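Local coordinates for protein carbohydrate esterase family 2 (CE2) (Chaetomium olivicolor, PDB 4XVH) that probably removes acetyl groups from xylan and related plant polysaccharides, as a two-domain carbohydrate esterase of family 2, at residues K13-P18 with V77-R82; N42-V47 with G88-G93; G21-F26 with V102-A107; S157-S162 with P179-L184. All blocks are in the same frame, centred on the assembly; numbering follows the deposited sequence.

Interactions 1, 2 and 3 lie in the N-terminal beta sandwich, and interaction 4 lies in the Rossmann-like esterase domain. The centres of interactions 1 and 2 are only about 5 Å apart, where strands 73-81 and 44-48 of one sheet face strands 14-15 and 88-97 of the other. Interaction 3, about 14 Å from interaction 1 between centres, is on strand 21-28, the neighbour of strand 73-81. Along the chain the segments of interactions 1 and 2 alternate, while those of interaction 3 enclose interaction 2. Interaction 4 follows later, its centre about 16 Å from that of interaction 1; W17 and P18 touch V158 and V159 there, joining the two domains.

Interaction 1: K13-P18 with V77-R82; sequences KELSWP and VVLRRR
The carbonyl oxygen S16 O is gripped by two nitrogens of one guanidinium, with R81 NE at 3.0 Å and R81 NH2 at 3.1 Å. Both come to it from the same face of the carbonyl, in a side-on hold. Neither bond is straight: the N-H...O angles are 137° and 138°, and NE stands well above the carbonyl plane. R81 NE also makes a weak bond to W17 O, which lies at the edge of the guanidinium. L15 O is placed differently, over one face of the group, too poorly angled to bond to NE. The arginine chain bends at chi3 (99°), and this turns NE toward the run of carbonyls at 15-17. Behind it, R81 CD packs against L15 CB at 3.6 Å, and L15 CD1 meets L79 CD2 at 4.2 Å, the two leucines crossing obliquely. R81 NH1 is bonded to N42 OD1, and NH2 also to G88 O. An arginine from strand 73-81 thus spans the interior of the jelly-roll sandwich to the turn after strand 14-15. The oxygens bonded to it here are backbone carbonyls and one amide, so its buried positive charge is probably stabilised largely by neutral dipoles.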
loop_
_atom_site.group_PDB
_atom_site.type_symbol
_atom_site.label_atom_id
_atom_site.label_comp_id
_atom_site.label_asym_id
_atom_site.label_seq_id
_atom_site.Cartn_x
_atom_site.Cartn_y
_atom_site.Cartn_z
ATOM N N LYS A 13 -3.048 -8.089 16.640
ATOM C CA LYS A 13 -4.219 -7.775 15.839
ATOM C C LYS A 13 -4.306 -6.284 15.485
ATOM O O LYS A 13 -5.404 -5.709 15.344
ATOM C CB LYS A 13 -5.494 -8.237 16.544
ATOM C CG LYS A 13 -5.562 -9.764 16.668
ATOM C CD LYS A 13 -6.974 -10.270 16.963
ATOM C CE LYS A 13 -7.472 -9.832 18.319
ATOM N NZ LYS A 13 -8.843 -10.395 18.605
ATOM N N GLU A 14 -3.135 -5.681 15.298
ATOM C CA GLU A 14 -3.048 -4.273 14.916
ATOM C C GLU A 14 -3.169 -4.095 13.419
ATOM O O GLU A 14 -2.396 -4.668 12.636
ATOM C CB GLU A 14 -1.728 -3.651 15.398
ATOM C CG GLU A 14 -1.551 -2.160 15.038
ATOM C CD GLU A 14 -0.154 -1.655 15.390
ATOM O OE1 GLU A 14 0.758 -2.488 15.581
ATOM O OE2 GLU A 14 0.027 -0.426 15.514
ATOM N N LEU A 15 -4.158 -3.308 13.019
ATOM C CA LEU A 15 -4.244 -2.848 11.642
ATOM C C LEU A 15 -3.299 -1.675 11.497
ATOM O O LEU A 15 -3.629 -0.533 11.829
ATOM C CB LEU A 15 -5.671 -2.466 11.285
ATOM C CG LEU A 15 -6.693 -3.577 11.549
ATOM C CD1 LEU A 15 -8.047 -3.039 11.067
ATOM C CD2 LEU A 15 -6.333 -4.899 10.821
ATOM N N SER A 16 -2.103 -1.984 11.027
ATOM C CA SER A 16 -1.011 -1.020 10.970
ATOM C C SER A 16 -0.744 -0.573 9.532
ATOM O O SER A 16 -0.881 0.602 9.205
ATOM C CB SER A 16 0.255 -1.638 11.568
ATOM O OG SER A 16 1.335 -0.741 11.435
ATOM N N TRP A 17 -0.349 -1.497 8.658
ATOM C CA TRP A 17 -0.120 -1.125 7.260
ATOM C C TRP A 17 -1.421 -0.677 6.551
ATOM O O TRP A 17 -2.527 -1.070 6.936
ATOM C CB TRP A 17 0.530 -2.311 6.518
ATOM C CG TRP A 17 1.885 -2.676 7.040
ATOM C CD1 TRP A 17 2.223 -3.820 7.726
ATOM C CD2 TRP A 17 3.088 -1.874 6.980
ATOM N NE1 TRP A 17 3.567 -3.788 8.066
ATOM C CE2 TRP A 17 4.117 -2.610 7.616
ATOM C CE3 TRP A 17 3.389 -0.606 6.456
ATOM C CZ2 TRP A 17 5.431 -2.124 7.727
ATOM C CZ3 TRP A 17 4.700 -0.130 6.564
ATOM C CH2 TRP A 17 5.698 -0.891 7.188
ATOM N N PRO A 18 -1.292 0.166 5.512
ATOM C CA PRO A 18 -2.454 0.544 4.706
ATOM C C PRO A 18 -3.097 -0.688 4.102
ATOM O O PRO A 18 -2.384 -1.640 3.754
ATOM C CB PRO A 18 -1.856 1.418 3.586
ATOM C CG PRO A 18 -0.547 1.916 4.146
ATOM C CD PRO A 18 -0.047 0.737 4.970
ATOM N N VAL A 77 -18.963 -8.907 4.986
ATOM C CA VAL A 77 -18.348 -7.705 5.525
ATOM C C VAL A 77 -16.861 -7.708 5.178
ATOM O O VAL A 77 -16.142 -8.688 5.449
ATOM C CB VAL A 77 -18.519 -7.605 7.053
ATOM C CG1 VAL A 77 -17.887 -6.355 7.563
ATOM C CG2 VAL A 77 -20.013 -7.650 7.436
ATOM N N VAL A 78 -16.418 -6.622 4.554
ATOM C CA VAL A 78 -14.984 -6.401 4.311
ATOM C C VAL A 78 -14.596 -5.033 4.848
ATOM O O VAL A 78 -15.183 -4.012 4.464
ATOM C CB VAL A 78 -14.631 -6.499 2.816
ATOM C CG1 VAL A 78 -13.137 -6.154 2.562
ATOM C CG2 VAL A 78 -14.940 -7.896 2.304
ATOM N N LEU A 79 -13.657 -5.027 5.784
ATOM C CA LEU A 79 -13.086 -3.804 6.340
ATOM C C LEU A 79 -11.662 -3.617 5.864
ATOM O O LEU A 79 -10.834 -4.529 6.041
ATOM C CB LEU A 79 -13.080 -3.870 7.879
ATOM C CG LEU A 79 -12.448 -2.691 8.631
ATOM C CD1 LEU A 79 -13.420 -1.532 8.600
ATOM C CD2 LEU A 79 -12.119 -3.048 10.094
ATOM N N ARG A 80 -11.347 -2.442 5.329
ATOM C CA ARG A 80 -9.975 -2.158 4.953
ATOM C C ARG A 80 -9.494 -0.769 5.353
ATOM O O ARG A 80 -10.227 0.209 5.178
ATOM C CB ARG A 80 -9.817 -2.334 3.466
ATOM C CG ARG A 80 -9.603 -3.798 3.095
ATOM C CD ARG A 80 -9.352 -3.856 1.667
ATOM N NE ARG A 80 -9.264 -5.199 1.087
ATOM C CZ ARG A 80 -8.194 -5.988 1.127
ATOM N NH1 ARG A 80 -7.127 -5.644 1.832
ATOM N NH2 ARG A 80 -8.210 -7.147 0.487
ATOM N N ARG A 81 -8.305 -0.682 5.916
ATOM C CA ARG A 81 -7.700 0.566 6.279
ATOM C C ARG A 81 -7.404 1.392 5.045
ATOM O O ARG A 81 -6.766 0.949 4.165
ATOM C CB ARG A 81 -6.372 0.336 6.968
ATOM C CG ARG A 81 -6.287 0.703 8.411
ATOM C CD ARG A 81 -5.013 0.175 9.003
ATOM N NE ARG A 81 -3.893 1.068 9.159
ATOM C CZ ARG A 81 -3.891 2.173 9.865
ATOM N NH1 ARG A 81 -4.991 2.626 10.370
ATOM N NH2 ARG A 81 -2.802 2.853 9.995
ATOM N N ARG A 82 -7.797 2.635 5.077
ATOM C CA ARG A 82 -7.486 3.575 4.004
ATOM C C ARG A 82 -6.122 4.249 4.225
ATOM O O ARG A 82 -5.485 4.709 3.266
ATOM C CB ARG A 82 -8.558 4.684 3.947
ATOM C CG ARG A 82 -9.953 4.213 3.572
ATOM C CD ARG A 82 -11.001 5.186 4.058
ATOM N NE ARG A 82 -10.860 6.537 3.512
ATOM C CZ ARG A 82 -11.340 6.930 2.321
ATOM N NH1 ARG A 82 -12.006 6.088 1.533
ATOM N NH2 ARG A 82 -11.185 8.199 1.924
#

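Interaction 2: N42-V47 with G88-G93; sequences NSVDLV and GSIFLG
N42 and G88 are the closest backbone pair, 5.9 Å from N42 CA to G88 CA, and from there the chains diverge. N42 sits in the loop leading into strand 44-48, and that strand and strand 88-97 lie in different sheets of the jelly-roll sandwich, so side chains do the joining. At G88 the backbone angles (phi 161°) would jam a CB against the preceding carbonyl oxygen, and a CB would also point at the N42 amide. N42 OD1 comes to 3.1 Å from S89 N, but at an angle too poor for a hydrogen bond. The amide is held instead by R81 NH1, which donates to OD1, and by S39 O, which accepts from ND2. N42 CG, anti to its carbonyl carbon (chi1 -58°), is set 3.8 Å from I90 CG1, the two side chains running antiparallel past one another. Beyond them V44 CG1 meets I90 CD1 at 3.6 Å, two branches crossing between the sheets. An alanine at N42 would probably leave R81 NH1 and S39 O without these mates and open a gap beside I90 CG1. G88 comes straight after A86-Y87, which line the pocket holding the bound polyether. The contact therefore joins an oily layer of V44 and I90 to a polar end near the pocket, where the N42 amide, bonded to R81 and S39, is unlikely to turn easily.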
loop_
_atom_site.group_PDB
_atom_site.type_symbol
_atom_site.label_atom_id
_atom_site.label_comp_id
_atom_site.label_asym_id
_atom_site.label_seq_id
_atom_site.Cartn_x
_atom_site.Cartn_y
_atom_site.Cartn_z
ATOM N N ASN A 42 -7.198 7.723 11.878
ATOM C CA ASN A 42 -7.330 6.552 11.016
ATOM C C ASN A 42 -8.535 6.733 10.133
ATOM O O ASN A 42 -9.435 7.498 10.492
ATOM C CB ASN A 42 -7.519 5.268 11.837
ATOM C CG ASN A 42 -6.398 5.028 12.802
ATOM O OD1 ASN A 42 -5.374 4.449 12.445
ATOM N ND2 ASN A 42 -6.563 5.509 14.033
ATOM N N SER A 43 -8.608 6.005 9.020
ATOM C CA SER A 43 -9.914 5.869 8.367
ATOM C C SER A 43 -9.952 4.519 7.703
ATOM O O SER A 43 -8.913 3.962 7.368
ATOM C CB SER A 43 -10.197 6.986 7.355
ATOM O OG SER A 43 -9.333 6.931 6.245
ATOM N N VAL A 44 -11.154 3.994 7.553
ATOM C CA VAL A 44 -11.353 2.679 7.001
ATOM C C VAL A 44 -12.515 2.755 6.048
ATOM O O VAL A 44 -13.390 3.641 6.193
ATOM C CB VAL A 44 -11.680 1.610 8.107
ATOM C CG1 VAL A 44 -10.551 1.489 9.135
ATOM C CG2 VAL A 44 -13.006 1.973 8.795
ATOM N N ASP A 45 -12.516 1.835 5.089
ATOM C CA ASP A 45 -13.683 1.517 4.266
ATOM C C ASP A 45 -14.398 0.326 4.866
ATOM O O ASP A 45 -13.751 -0.697 5.115
ATOM C CB ASP A 45 -13.272 1.145 2.838
ATOM C CG ASP A 45 -12.989 2.336 1.963
ATOM O OD1 ASP A 45 -13.156 3.496 2.414
ATOM O OD2 ASP A 45 -12.637 2.099 0.783
ATOM N N LEU A 46 -15.710 0.405 5.040
ATOM C CA LEU A 46 -16.478 -0.777 5.443
ATOM C C LEU A 46 -17.390 -1.142 4.278
ATOM O O LEU A 46 -18.227 -0.312 3.866
ATOM C CB LEU A 46 -17.282 -0.491 6.727
ATOM C CG LEU A 46 -18.129 -1.663 7.245
ATOM C CD1 LEU A 46 -17.230 -2.730 7.872
ATOM C CD2 LEU A 46 -19.156 -1.143 8.242
ATOM N N VAL A 47 -17.216 -2.337 3.711
ATOM C CA VAL A 47 -17.974 -2.727 2.527
ATOM C C VAL A 47 -18.932 -3.859 2.904
ATOM O O VAL A 47 -18.506 -4.911 3.378
ATOM C CB VAL A 47 -17.059 -3.163 1.356
ATOM C CG1 VAL A 47 -17.874 -3.882 0.291
ATOM C CG2 VAL A 47 -16.330 -1.923 0.758
ATOM N N GLY A 88 -1.661 6.897 12.613
ATOM C CA GLY A 88 -2.129 6.128 13.769
ATOM C C GLY A 88 -2.372 4.682 13.395
ATOM O O GLY A 88 -2.032 4.264 12.293
ATOM N N SER A 89 -2.969 3.916 14.290
ATOM C CA SER A 89 -3.367 2.554 13.950
ATOM C C SER A 89 -4.617 2.130 14.735
ATOM O O SER A 89 -5.039 2.826 15.647
ATOM C CB SER A 89 -2.214 1.582 14.200
ATOM O OG SER A 89 -1.862 1.571 15.562
ATOM N N ILE A 90 -5.214 1.002 14.351
ATOM C CA ILE A 90 -6.367 0.459 15.064
ATOM C C ILE A 90 -6.020 -0.921 15.619
ATOM O O ILE A 90 -5.511 -1.773 14.888
ATOM C CB ILE A 90 -7.622 0.349 14.155
ATOM C CG1 ILE A 90 -8.014 1.742 13.641
ATOM C CG2 ILE A 90 -8.768 -0.289 14.946
ATOM C CD1 ILE A 90 -8.866 1.736 12.354
ATOM N N PHE A 91 -6.241 -1.139 16.912
ATOM C CA PHE A 91 -6.044 -2.485 17.460
ATOM C C PHE A 91 -7.400 -3.182 17.579
ATOM O O PHE A 91 -8.273 -2.709 18.316
ATOM C CB PHE A 91 -5.338 -2.429 18.815
ATOM C CG PHE A 91 -3.885 -1.998 18.733
ATOM C CD1 PHE A 91 -3.548 -0.658 18.553
ATOM C CD2 PHE A 91 -2.863 -2.932 18.871
ATOM C CE1 PHE A 91 -2.196 -0.268 18.488
ATOM C CE2 PHE A 91 -1.515 -2.552 18.816
ATOM C CZ PHE A 91 -1.190 -1.221 18.630
ATOM N N LEU A 92 -7.583 -4.283 16.846
ATOM C CA LEU A 92 -8.872 -4.954 16.790
ATOM C C LEU A 92 -9.126 -5.784 18.037
ATOM O O LEU A 92 -8.185 -6.332 18.631
ATOM C CB LEU A 92 -8.971 -5.844 15.549
ATOM C CG LEU A 92 -9.090 -5.092 14.206
ATOM C CD1 LEU A 92 -9.409 -6.057 13.097
ATOM C CD2 LEU A 92 -10.181 -4.044 14.287
ATOM N N GLY A 93 -10.402 -5.873 18.416
ATOM C CA GLY A 93 -10.856 -6.763 19.476
ATOM C C GLY A 93 -11.554 -7.987 18.893
ATOM O O GLY A 93 -11.090 -8.561 17.899
#

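Interaction 3: G21-F26 with V102-A107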
loop_
_atom_site.group_PDB
_atom_site.type_symbol
_atom_site.label_atom_id
_atom_site.label_comp_id
_atom_site.label_asym_id
_atom_site.label_seq_id
_atom_site.Cartn_x
_atom_site.Cartn_y
_atom_site.Cartn_z
ATOM N N GLY A 21 -6.950 -5.339 7.193
ATOM C CA GLY A 21 -8.320 -5.396 7.675
ATOM C C GLY A 21 -8.856 -6.792 7.837
ATOM O O GLY A 21 -8.094 -7.717 8.139
ATOM N N VAL A 22 -10.169 -6.957 7.683
ATOM C CA VAL A 22 -10.772 -8.271 7.936
ATOM C C VAL A 22 -11.917 -8.512 6.972
ATOM O O VAL A 22 -12.549 -7.552 6.472
ATOM C CB VAL A 22 -11.301 -8.418 9.387
ATOM C CG1 VAL A 22 -10.154 -8.385 10.418
ATOM C CG2 VAL A 22 -12.368 -7.341 9.702
ATOM N N SER A 23 -12.162 -9.781 6.666
ATOM C CA SER A 23 -13.285 -10.169 5.834
ATOM C C SER A 23 -14.037 -11.301 6.522
ATOM O O SER A 23 -13.410 -12.244 7.021
ATOM C CB SER A 23 -12.799 -10.599 4.434
ATOM O OG SER A 23 -13.765 -11.398 3.751
ATOM N N PHE A 24 -15.359 -11.243 6.542
ATOM C CA PHE A 24 -16.125 -12.330 7.134
ATOM C C PHE A 24 -17.538 -12.299 6.581
ATOM O O PHE A 24 -17.899 -11.399 5.801
ATOM C CB PHE A 24 -16.102 -12.253 8.680
ATOM C CG PHE A 24 -16.699 -10.978 9.273
ATOM C CD1 PHE A 24 -15.911 -9.856 9.485
ATOM C CD2 PHE A 24 -18.039 -10.937 9.664
ATOM C CE1 PHE A 24 -16.462 -8.685 10.051
ATOM C CE2 PHE A 24 -18.615 -9.775 10.227
ATOM C CZ PHE A 24 -17.822 -8.649 10.426
ATOM N N ALA A 25 -18.321 -13.309 6.926
ATOM C CA ALA A 25 -19.714 -13.318 6.530
ATOM C C ALA A 25 -20.523 -13.788 7.723
ATOM O O ALA A 25 -20.013 -14.530 8.578
ATOM C CB ALA A 25 -19.930 -14.216 5.318
ATOM N N PHE A 26 -21.771 -13.341 7.809
ATOM C CA PHE A 26 -22.616 -13.779 8.897
ATOM C C PHE A 26 -24.047 -13.907 8.402
ATOM O O PHE A 26 -24.404 -13.397 7.327
ATOM C CB PHE A 26 -22.543 -12.807 10.085
ATOM C CG PHE A 26 -23.180 -11.464 9.817
ATOM C CD1 PHE A 26 -22.498 -10.482 9.102
ATOM C CD2 PHE A 26 -24.445 -11.173 10.298
ATOM C CE1 PHE A 26 -23.069 -9.251 8.856
ATOM C CE2 PHE A 26 -25.034 -9.941 10.051
ATOM C CZ PHE A 26 -24.354 -8.976 9.334
ATOM N N VAL A 102 -20.874 -17.411 9.086
ATOM C CA VAL A 102 -21.038 -18.428 8.072
ATOM C C VAL A 102 -19.780 -18.393 7.231
ATOM O O VAL A 102 -19.035 -17.433 7.306
ATOM C CB VAL A 102 -22.316 -18.202 7.228
ATOM C CG1 VAL A 102 -23.568 -18.354 8.115
ATOM C CG2 VAL A 102 -22.278 -16.843 6.530
ATOM N N PRO A 103 -19.508 -19.461 6.473
ATOM C CA PRO A 103 -18.244 -19.520 5.732
ATOM C C PRO A 103 -18.047 -18.377 4.739
ATOM O O PRO A 103 -18.991 -17.961 4.053
ATOM C CB PRO A 103 -18.337 -20.861 5.000
ATOM C CG PRO A 103 -19.170 -21.696 5.893
ATOM C CD PRO A 103 -20.202 -20.764 6.468
ATOM N N THR A 104 -16.810 -17.874 4.705
ATOM C CA THR A 104 -16.361 -16.871 3.745
ATOM C C THR A 104 -16.132 -17.565 2.415
ATOM O O THR A 104 -15.755 -18.739 2.391
ATOM C CB THR A 104 -15.046 -16.200 4.205
ATOM O OG1 THR A 104 -14.746 -15.085 3.356
ATOM C CG2 THR A 104 -13.882 -17.180 4.178
ATOM N N ALA A 105 -16.361 -16.870 1.307
ATOM C CA ALA A 105 -15.950 -17.425 0.025
ATOM C C ALA A 105 -14.420 -17.597 0.064
ATOM O O ALA A 105 -13.716 -16.746 0.623
ATOM C CB ALA A 105 -16.384 -16.531 -1.120
ATOM N N PRO A 106 -13.908 -18.709 -0.491
ATOM C CA PRO A 106 -12.496 -19.074 -0.329
ATOM C C PRO A 106 -11.544 -17.985 -0.816
ATOM O O PRO A 106 -11.842 -17.279 -1.785
ATOM C CB PRO A 106 -12.360 -20.344 -1.180
ATOM C CG PRO A 106 -13.736 -20.919 -1.221
ATOM C CD PRO A 106 -14.638 -19.705 -1.293
ATOM N N ALA A 107 -10.413 -17.851 -0.132
ATOM C CA ALA A 107 -9.471 -16.779 -0.416
ATOM C C ALA A 107 -8.798 -16.980 -1.774
ATOM O O ALA A 107 -8.589 -18.109 -2.214
ATOM C CB ALA A 107 -8.432 -16.692 0.673
HETATM O O HOH W 1 -17.232 -15.539 7.989
#
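A25 and V102 carry their side chains to the same face of the sheet, where A25 CB lies 3.7 Å from V102 CG2. The valine is turned with CG1 anti to its carbonyl carbon (chi1 -65°). Its other branch, CG2, sits between the backbone N and the carbonyl carbon, and this branch does all of the touching: besides A25 CB, V102 CG2 lies 3.7 Å from A25 C, and so rests against the alanine backbone as well as its methyl. It also comes to 3.8 Å from F26 N, the nitrogen of the next residue. Beneath this small apolar pair runs a nearly straight hydrogen bond, V102 N to A25 O, 3.0 Å long with an N-H...O angle of 170°. The donor stands above the carbonyl plane. A water bridges the other half of the same pair, accepting from A25 N at 2.7 Å and donating to V102 O at 2.7 Å, in place of a direct N-H...O bond.

F24 and F26 point away from 102-107, toward the sandwich interior, where F24 packs on I33 and I95 and F26 on A31 and T97. Strand 21-28 thus has a phenylalanine side sunk in the core and an alanine side met by V102. From V102 the chain runs on, with P103 and P106 in it, toward strand 111-116 of the parallel sheet. Since one direct bond, one water and one methyl contact hold the connector at V102, the attachment is probably modest, and the poor order of T104 and A105 is consistent with a chain that is loosely held beyond it.

Interaction 4: S157-S162 with P179-L184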
loop_
_atom_site.group_PDB
_atom_site.type_symbol
_atom_site.label_atom_id
_atom_site.label_comp_id
_atom_site.label_asym_id
_atom_site.label_seq_id
_atom_site.Cartn_x
_atom_site.Cartn_y
_atom_site.Cartn_z
ATOM N N SER A 157 -0.912 -7.313 -0.183
ATOM C CA SER A 157 -0.337 -6.771 1.026
ATOM C C SER A 157 0.401 -5.500 0.656
ATOM O O SER A 157 1.325 -5.535 -0.167
ATOM C CB SER A 157 0.629 -7.761 1.678
ATOM O OG SER A 157 1.179 -7.179 2.833
ATOM N N VAL A 158 -0.050 -4.382 1.226
ATOM C CA VAL A 158 0.604 -3.098 1.029
ATOM C C VAL A 158 1.558 -2.851 2.190
ATOM O O VAL A 158 1.154 -2.901 3.355
ATOM C CB VAL A 158 -0.415 -1.935 0.961
ATOM C CG1 VAL A 158 0.307 -0.587 0.865
ATOM C CG2 VAL A 158 -1.352 -2.115 -0.240
ATOM N N VAL A 159 2.818 -2.608 1.860
ATOM C CA VAL A 159 3.802 -2.202 2.840
ATOM C C VAL A 159 4.360 -0.883 2.377
ATOM O O VAL A 159 5.201 -0.847 1.483
ATOM C CB VAL A 159 4.934 -3.226 3.002
ATOM C CG1 VAL A 159 5.887 -2.754 4.108
ATOM C CG2 VAL A 159 4.348 -4.568 3.393
ATOM N N ALA A 160 3.881 0.205 2.974
ATOM C CA ALA A 160 4.205 1.538 2.460
ATOM C C ALA A 160 4.098 2.566 3.543
ATOM O O ALA A 160 3.317 2.395 4.475
ATOM C CB ALA A 160 3.290 1.896 1.315
ATOM N N TRP A 161 4.873 3.648 3.425
ATOM C CA TRP A 161 4.944 4.635 4.498
ATOM C C TRP A 161 5.310 5.968 3.819
ATOM O O TRP A 161 6.272 6.018 3.064
ATOM C CB TRP A 161 6.002 4.212 5.540
ATOM C CG TRP A 161 6.110 5.057 6.770
ATOM C CD1 TRP A 161 6.183 6.426 6.843
ATOM C CD2 TRP A 161 6.181 4.577 8.127
ATOM N NE1 TRP A 161 6.274 6.822 8.176
ATOM C CE2 TRP A 161 6.277 5.704 8.974
ATOM C CE3 TRP A 161 6.157 3.299 8.705
ATOM C CZ2 TRP A 161 6.362 5.587 10.371
ATOM C CZ3 TRP A 161 6.251 3.187 10.093
ATOM C CH2 TRP A 161 6.349 4.320 10.906
ATOM N N SER A 162 4.529 7.016 4.060
ATOM C CA SER A 162 4.774 8.284 3.371
ATOM C C SER A 162 6.144 8.857 3.731
ATOM O O SER A 162 6.545 8.830 4.899
ATOM C CB SER A 162 3.677 9.297 3.693
ATOM O OG SER A 162 2.483 8.861 3.053
ATOM N N PRO A 179 14.201 4.719 9.644
ATOM C CA PRO A 179 14.338 3.545 8.758
ATOM C C PRO A 179 13.940 3.816 7.302
ATOM O O PRO A 179 13.026 4.618 7.060
ATOM C CB PRO A 179 13.376 2.526 9.384
ATOM C CG PRO A 179 13.491 2.824 10.883
ATOM C CD PRO A 179 13.552 4.356 10.923
ATOM N N LEU A 180 14.645 3.161 6.370
ATOM C CA LEU A 180 14.257 3.101 4.959
ATOM C C LEU A 180 13.238 1.982 4.706
ATOM O O LEU A 180 12.996 1.159 5.575
ATOM C CB LEU A 180 15.497 2.888 4.089
ATOM C CG LEU A 180 16.611 3.890 4.427
ATOM C CD1 LEU A 180 17.949 3.483 3.812
ATOM C CD2 LEU A 180 16.207 5.311 3.964
ATOM N N MET A 181 12.606 1.964 3.542
ATOM C CA MET A 181 11.600 0.920 3.291
ATOM C C MET A 181 12.110 -0.524 3.442
ATOM O O MET A 181 11.370 -1.366 3.955
ATOM C CB MET A 181 10.965 1.089 1.905
ATOM C CG MET A 181 9.820 2.116 1.877
ATOM S SD MET A 181 8.701 2.130 3.308
ATOM C CE MET A 181 7.895 0.533 3.185
ATOM N N PRO A 182 13.355 -0.829 3.005
ATOM C CA PRO A 182 13.759 -2.239 3.150
ATOM C C PRO A 182 13.734 -2.713 4.607
ATOM O O PRO A 182 13.275 -3.821 4.891
ATOM C CB PRO A 182 15.200 -2.261 2.571
ATOM C CG PRO A 182 15.108 -1.170 1.449
ATOM C CD PRO A 182 14.314 -0.073 2.164
ATOM N N GLN A 183 14.207 -1.878 5.519
ATOM C CA GLN A 183 14.153 -2.208 6.931
ATOM C C GLN A 183 12.710 -2.371 7.411
ATOM O O GLN A 183 12.404 -3.299 8.154
ATOM C CB GLN A 183 14.878 -1.128 7.767
ATOM C CG GLN A 183 14.780 -1.295 9.280
ATOM C CD GLN A 183 15.503 -0.152 10.034
ATOM O OE1 GLN A 183 16.111 0.714 9.409
ATOM N NE2 GLN A 183 15.431 -0.158 11.372
ATOM N N LEU A 184 11.844 -1.447 7.006
ATOM C CA LEU A 184 10.453 -1.474 7.422
ATOM C C LEU A 184 9.769 -2.739 6.915
ATOM O O LEU A 184 8.915 -3.307 7.588
ATOM C CB LEU A 184 9.725 -0.220 6.914
ATOM C CG LEU A 184 10.261 1.036 7.659
ATOM C CD1 LEU A 184 9.640 2.339 7.154
ATOM C CD2 LEU A 184 10.129 0.909 9.180
#
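M181 makes two of the three apolar side-chain contacts, its thioether laid against the backbone and side chains of 159-161. Its methyl CE lies 4.0 Å from V159 CG1 and 3.9 Å from A160 CA. The sulfur sits 4.1 Å from W161 CB. Bends at chi2 (-39°) and chi3 (-66°) curl the chain; the second of them places CE close to V159 O, 3.5 Å away. An alanine at M181 would probably open a gap beside V159 CG1 and W161 CB, which the thioether now fills.

The aromatic contact is made by W161. L184 crosses it at about a right angle and reaches the ring obliquely, L184 CD1 being 3.9 Å from W161 CE3. K164 adds a cation-pi interaction to the same indole.

These segments belong to the SGNH (GDSL) hydrolase fold. Strand 155-160 is an outermost strand of the parallel five-stranded sheet, hydrogen-bonded to strand 111-116, and the short helix 181-184 packs beside its later residues. S162 and G163, which follow, line the pocket in which the polyether is bound.

Polar contacts lie within or around the segments, with no hydrogen bond running between them. L184 N bonds to L180 O in the helix's first turn, with L180 at the N-cap position. K164 NZ and N169 ND2 both bond to P179 O, and the backbones of M181 and G165 are hydrogen-bonded. On the pocket side, S162 OG is hydrogen-bonded to E84 OE2.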